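PDB 7L15: T cell receptor mu chain from Monodelphis domestica, which pairs with a T cell receptor gamma chain to form the marsupial gamma-mu T cell receptor, which probably recognises antigen at the T cell surface. Local coordinates for residues 136-140 with 203-207; 154-159 with 185-189. One frame throughout, in Å; residues are numbered along the deposited sequence.

Interaction 1: residues 136-140 with 203-207; sequences LSPSV and CSVKH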
loop_
_atom_site.group_PDB
_atom_site.type_symbol
_atom_site.label_atom_id
_atom_site.label_comp_id
_atom_site.label_asym_id
_atom_site.label_seq_id
_atom_site.Cartn_x
_atom_site.Cartn_y
_atom_site.Cartn_z
ATOM N N LEU A 136 3.694 10.319 -26.379
ATOM C CA LEU A 136 5.111 10.444 -26.063
ATOM C C LEU A 136 5.772 9.087 -26.267
ATOM O O LEU A 136 5.448 8.126 -25.563
ATOM C CB LEU A 136 5.292 10.930 -24.617
ATOM C CG LEU A 136 6.670 11.384 -24.151
ATOM C CD1 LEU A 136 7.140 12.546 -25.005
ATOM C CD2 LEU A 136 6.655 11.791 -22.678
ATOM N N SER A 137 6.662 8.993 -27.240
ATOM C CA SER A 137 7.356 7.730 -27.467
ATOM C C SER A 137 8.394 7.507 -26.372
ATOM O O SER A 137 9.043 8.460 -25.941
ATOM C CB SER A 137 8.053 7.726 -28.822
ATOM O OG SER A 137 7.119 7.853 -29.871
ATOM N N PRO A 138 8.571 6.273 -25.910
ATOM C CA PRO A 138 9.582 6.002 -24.885
ATOM C C PRO A 138 10.982 5.939 -25.466
ATOM O O PRO A 138 11.184 5.770 -26.675
ATOM C CB PRO A 138 9.173 4.630 -24.347
ATOM C CG PRO A 138 8.540 3.949 -25.540
ATOM C CD PRO A 138 7.774 5.071 -26.229
ATOM N N SER A 139 11.955 6.084 -24.571
ATOM C CA SER A 139 13.325 5.671 -24.833
ATOM C C SER A 139 13.556 4.315 -24.175
ATOM O O SER A 139 12.835 3.927 -23.253
ATOM C CB SER A 139 14.329 6.703 -24.305
ATOM O OG SER A 139 13.898 7.231 -23.063
ATOM N N VAL A 140 14.549 3.578 -24.681
ATOM C CA VAL A 140 14.753 2.188 -24.289
ATOM C C VAL A 140 16.217 1.974 -23.925
ATOM O O VAL A 140 17.111 2.288 -24.716
ATOM C CB VAL A 140 14.317 1.222 -25.409
ATOM C CG1 VAL A 140 14.556 -0.210 -25.004
ATOM C CG2 VAL A 140 12.841 1.445 -25.744
ATOM N N CYS A 203 16.110 -5.600 -26.761
ATOM C CA CYS A 203 14.833 -5.216 -26.198
ATOM C C CYS A 203 14.077 -4.415 -27.239
ATOM O O CYS A 203 14.600 -3.433 -27.772
ATOM C CB CYS A 203 14.996 -4.393 -24.925
ATOM S SG CYS A 203 13.392 -4.104 -24.222
ATOM N N SER A 204 12.852 -4.819 -27.519
ATOM C CA SER A 204 12.094 -4.233 -28.607
ATOM C C SER A 204 10.734 -3.792 -28.090
ATOM O O SER A 204 10.002 -4.596 -27.502
ATOM C CB SER A 204 11.947 -5.231 -29.752
ATOM O OG SER A 204 10.917 -4.803 -30.620
ATOM N N VAL A 205 10.402 -2.519 -28.311
ATOM C CA VAL A 205 9.204 -1.894 -27.762
ATOM C C VAL A 205 8.345 -1.373 -28.902
ATOM O O VAL A 205 8.851 -0.734 -29.831
ATOM C CB VAL A 205 9.570 -0.751 -26.793
ATOM C CG1 VAL A 205 8.316 -0.029 -26.310
ATOM C CG2 VAL A 205 10.367 -1.303 -25.616
ATOM N N LYS A 206 7.048 -1.640 -28.825
ATOM C CA LYS A 206 6.080 -1.142 -29.790
ATOM C C LYS A 206 5.125 -0.221 -29.051
ATOM O O LYS A 206 4.561 -0.599 -28.019
ATOM C CB LYS A 206 5.332 -2.291 -30.471
ATOM C CG LYS A 206 6.066 -2.858 -31.682
ATOM C CD LYS A 206 5.632 -4.283 -31.981
ATOM C CE LYS A 206 5.998 -4.702 -33.401
ATOM N NZ LYS A 206 4.854 -5.371 -34.109
ATOM N N HIS A 207 4.973 0.994 -29.557
ATOM C CA HIS A 207 4.181 1.998 -28.869
ATOM C C HIS A 207 3.617 2.912 -29.940
ATOM O O HIS A 207 4.383 3.481 -30.725
ATOM C CB HIS A 207 5.040 2.759 -27.852
ATOM C CG HIS A 207 4.290 3.806 -27.089
ATOM N ND1 HIS A 207 4.367 5.147 -27.399
ATOM C CD2 HIS A 207 3.442 3.709 -26.036
ATOM C CE1 HIS A 207 3.589 5.830 -26.573
ATOM N NE2 HIS A 207 3.019 4.980 -25.733
HETATM O O HOH W 1 5.476 5.855 -29.830
#
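Pro138, in the loop leading into strand 139-145, and Val140 at its start push inward toward the other sheet, where Val205, His207 and the sulfur of Cys203 meet them, the two segments running in nearly opposite directions. Val205 is the central bump. Its two methyls part: CG1, anti to the backbone N (chi1 175°), leans to the proline, 4.1 Å from Pro138 CG, while CG2 drops beside Val140, 3.7 Å from Val140 CG2. The two valine side chains lie antiparallel, and the other methyl of Val140 meets the disulfide, with CG1 4.1 Å from Cys203 SG. That sulfur is bonded to Cys151, and Ile153 and Ile212 help close the hollow around these methyls.

At the other end the His207 ring rests against the proline, Pro138 CD lying 3.6 Å from His207 ND1 in an oblique approach. The far corner of the imidazole reaches the backbone, where His207 CE1 comes within 3.1 Å of Leu136 O. Both ring nitrogens have partners: NE2 bonds to Pro158 O, and ND1 meets a water lying in the ring plane at 2.8 Å. The same water sits 2.6 Å from Ser137 OG and donates to His207 O, so it fills the notch between serine and histidine and, with the Pro158 bond, fixes the ring's rotation. Apolar side chains interlocking between two antiparallel sheets, beside a disulfide that ties the sheets together, are the hallmark of the immunoglobulin beta-sandwich, here in a C1-set domain.

Interaction 2: residues 154-159 with 185-189; sequences RNFYPK and GTYSA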
loop_
_atom_site.group_PDB
_atom_site.type_symbol
_atom_site.label_atom_id
_atom_site.label_comp_id
_atom_site.label_asym_id
_atom_site.label_seq_id
_atom_site.Cartn_x
_atom_site.Cartn_y
_atom_site.Cartn_z
ATOM N N ARG A 154 11.365 4.438 -20.591
ATOM C CA ARG A 154 11.139 5.671 -19.832
ATOM C C ARG A 154 10.250 6.668 -20.556
ATOM O O ARG A 154 10.515 7.048 -21.700
ATOM C CB ARG A 154 12.455 6.359 -19.477
ATOM C CG ARG A 154 13.283 5.554 -18.527
ATOM C CD ARG A 154 13.969 6.368 -17.442
ATOM N NE ARG A 154 13.503 7.742 -17.337
ATOM C CZ ARG A 154 14.308 8.797 -17.284
ATOM N NH1 ARG A 154 13.794 10.007 -17.178
ATOM N NH2 ARG A 154 15.631 8.640 -17.309
ATOM N N ASN A 155 9.212 7.110 -19.854
ATOM C CA ASN A 155 8.447 8.292 -20.212
ATOM C C ASN A 155 7.756 8.088 -21.555
ATOM O O ASN A 155 8.228 8.517 -22.617
ATOM C CB ASN A 155 9.360 9.517 -20.160
ATOM C CG ASN A 155 10.057 9.645 -18.798
ATOM O OD1 ASN A 155 11.282 9.773 -18.716
ATOM N ND2 ASN A 155 9.274 9.581 -17.728
ATOM N N PHE A 156 6.636 7.383 -21.498
ATOM C CA PHE A 156 5.764 7.213 -22.638
ATOM C C PHE A 156 4.338 7.501 -22.217
ATOM O O PHE A 156 3.986 7.433 -21.039
ATOM C CB PHE A 156 5.875 5.809 -23.236
ATOM C CG PHE A 156 5.720 4.695 -22.244
ATOM C CD1 PHE A 156 6.800 4.282 -21.474
ATOM C CD2 PHE A 156 4.510 4.031 -22.111
ATOM C CE1 PHE A 156 6.665 3.239 -20.574
ATOM C CE2 PHE A 156 4.365 2.983 -21.214
ATOM C CZ PHE A 156 5.442 2.590 -20.439
ATOM N N TYR A 157 3.518 7.833 -23.200
ATOM C CA TYR A 157 2.127 8.059 -22.969
ATOM C C TYR A 157 1.496 7.829 -24.335
ATOM O O TYR A 157 2.068 8.279 -25.340
ATOM C CB TYR A 157 1.825 9.472 -22.451
ATOM C CG TYR A 157 0.362 9.557 -22.088
ATOM C CD1 TYR A 157 -0.085 9.095 -20.851
ATOM C CD2 TYR A 157 -0.583 10.011 -23.008
ATOM C CE1 TYR A 157 -1.436 9.110 -20.519
ATOM C CE2 TYR A 157 -1.960 10.031 -22.677
ATOM C CZ TYR A 157 -2.365 9.579 -21.427
ATOM O OH TYR A 157 -3.698 9.585 -21.080
ATOM N N PRO A 158 0.343 7.136 -24.421
ATOM C CA PRO A 158 -0.399 6.465 -23.348
ATOM C C PRO A 158 0.295 5.163 -22.885
ATOM O O PRO A 158 1.352 4.791 -23.417
ATOM C CB PRO A 158 -1.764 6.166 -24.004
ATOM C CG PRO A 158 -1.411 5.939 -25.460
ATOM C CD PRO A 158 -0.272 6.898 -25.743
ATOM N N LYS A 159 -0.322 4.461 -21.932
ATOM C CA LYS A 159 0.345 3.369 -21.226
ATOM C C LYS A 159 0.438 2.087 -22.041
ATOM O O LYS A 159 1.278 1.242 -21.724
ATOM C CB LYS A 159 -0.380 3.055 -19.899
ATOM C CG LYS A 159 -1.683 2.289 -20.080
ATOM C CD LYS A 159 -2.497 2.181 -18.797
ATOM C CE LYS A 159 -3.541 3.275 -18.722
ATOM N NZ LYS A 159 -4.815 2.813 -18.094
ATOM N N GLY A 185 3.110 12.590 -14.930
ATOM C CA GLY A 185 1.975 12.207 -15.741
ATOM C C GLY A 185 2.290 11.291 -16.893
ATOM O O GLY A 185 1.401 11.033 -17.713
ATOM N N THR A 186 3.513 10.785 -16.988
ATOM C CA THR A 186 3.855 9.777 -17.987
ATOM C C THR A 186 4.075 8.424 -17.307
ATOM O O THR A 186 4.012 8.292 -16.081
ATOM C CB THR A 186 5.085 10.214 -18.784
ATOM O OG1 THR A 186 6.217 10.280 -17.911
ATOM C CG2 THR A 186 4.848 11.604 -19.384
ATOM N N TYR A 187 4.310 7.405 -18.114
ATOM C CA TYR A 187 4.597 6.076 -17.612
ATOM C C TYR A 187 6.047 5.721 -17.890
ATOM O O TYR A 187 6.657 6.218 -18.837
ATOM C CB TYR A 187 3.683 5.024 -18.257
ATOM C CG TYR A 187 2.238 5.206 -17.867
ATOM C CD1 TYR A 187 1.406 6.105 -18.554
ATOM C CD2 TYR A 187 1.714 4.506 -16.808
ATOM C CE1 TYR A 187 0.091 6.255 -18.195
ATOM C CE2 TYR A 187 0.395 4.659 -16.432
ATOM C CZ TYR A 187 -0.410 5.528 -17.127
ATOM O OH TYR A 187 -1.718 5.667 -16.742
ATOM N N SER A 188 6.587 4.857 -17.043
ATOM C CA SER A 188 7.852 4.205 -17.299
ATOM C C SER A 188 7.675 2.745 -16.895
ATOM O O SER A 188 6.697 2.372 -16.246
ATOM C CB SER A 188 9.018 4.916 -16.574
ATOM O OG SER A 188 9.106 4.542 -15.213
ATOM N N ALA A 189 8.587 1.900 -17.341
ATOM C CA ALA A 189 8.346 0.482 -17.187
ATOM C C ALA A 189 9.678 -0.231 -17.235
ATOM O O ALA A 189 10.661 0.280 -17.785
ATOM C CB ALA A 189 7.397 -0.051 -18.274
#
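Phe156 and Tyr187 form an antiparallel hydrogen-bonded pair, with Phe156 N 2.9 Å from Tyr187 O and Tyr187 N 2.9 Å from Phe156 O. Asn155 and Phe156 both face Tyr187, a G1 beta bulge where the chain turns its corner, with Asn155 at the positive phi (64°) of its first position. Beside the bulge, Asn155 ND2 donates to Thr186 OG1 at 3.1 Å, the hydroxyl tilted somewhat from the amide plane. The amide's other end, OD1, takes two weak bonds from the guanidinium of Arg154, which forms a salt bridge with Glu136 of the T cell receptor gamma chain.

The bulge lies at the end of strand 148-156 in the C1-set sheet that also holds strand 187-194, and Ser188 OG bonds to Trp189 of that gamma chain; the face of this sheet carrying Arg154 and Ser188 therefore helps join the two subunits. Phe156 CG sits between its backbone N and carbonyl carbon (chi1 51°), which folds the ring back over the partner strand. Tyr187 CB lies over one face as a CH-pi contact, 3.9 Å from the Phe156 ring centroid, while Ala189 CB meets the ring edge at CZ. Tyr187 is gripped in turn: Lys159 CB stands almost squarely over its ring, 3.6 Å from the centroid, and the lysine runs alongside it in the same direction until CE comes 3.6 Å from Tyr187 OH. At the ring's edge, in its plane, Tyr157 CD1 approaches Tyr187 CE1 to 3.9 Å, the two tyrosines crossing obliquely.

Both interactions belong to the C1-set domain, their centres about 10 Å apart. Along the chain the order is 136-140, 154-159, 185-189, 203-207, so interaction 2 falls wholly between the two halves of interaction 1. Strands 139-145, 148-156 and 187-194 share one sheet: interaction 2 pairs strands within it, whereas interaction 1 spans the sandwich to strand 201-207 of the other sheet. They touch directly, through a probable hydrogen bond from Leu136 N to Tyr157 O (2.8 Å), with the His207 bond to Pro158 as the second tie. Residues 157-158 are thus held by the loop before strand 139-145 and by the end of strand 201-207, on a domain whose 148-156 and 187-194 strands also contact the gamma chain.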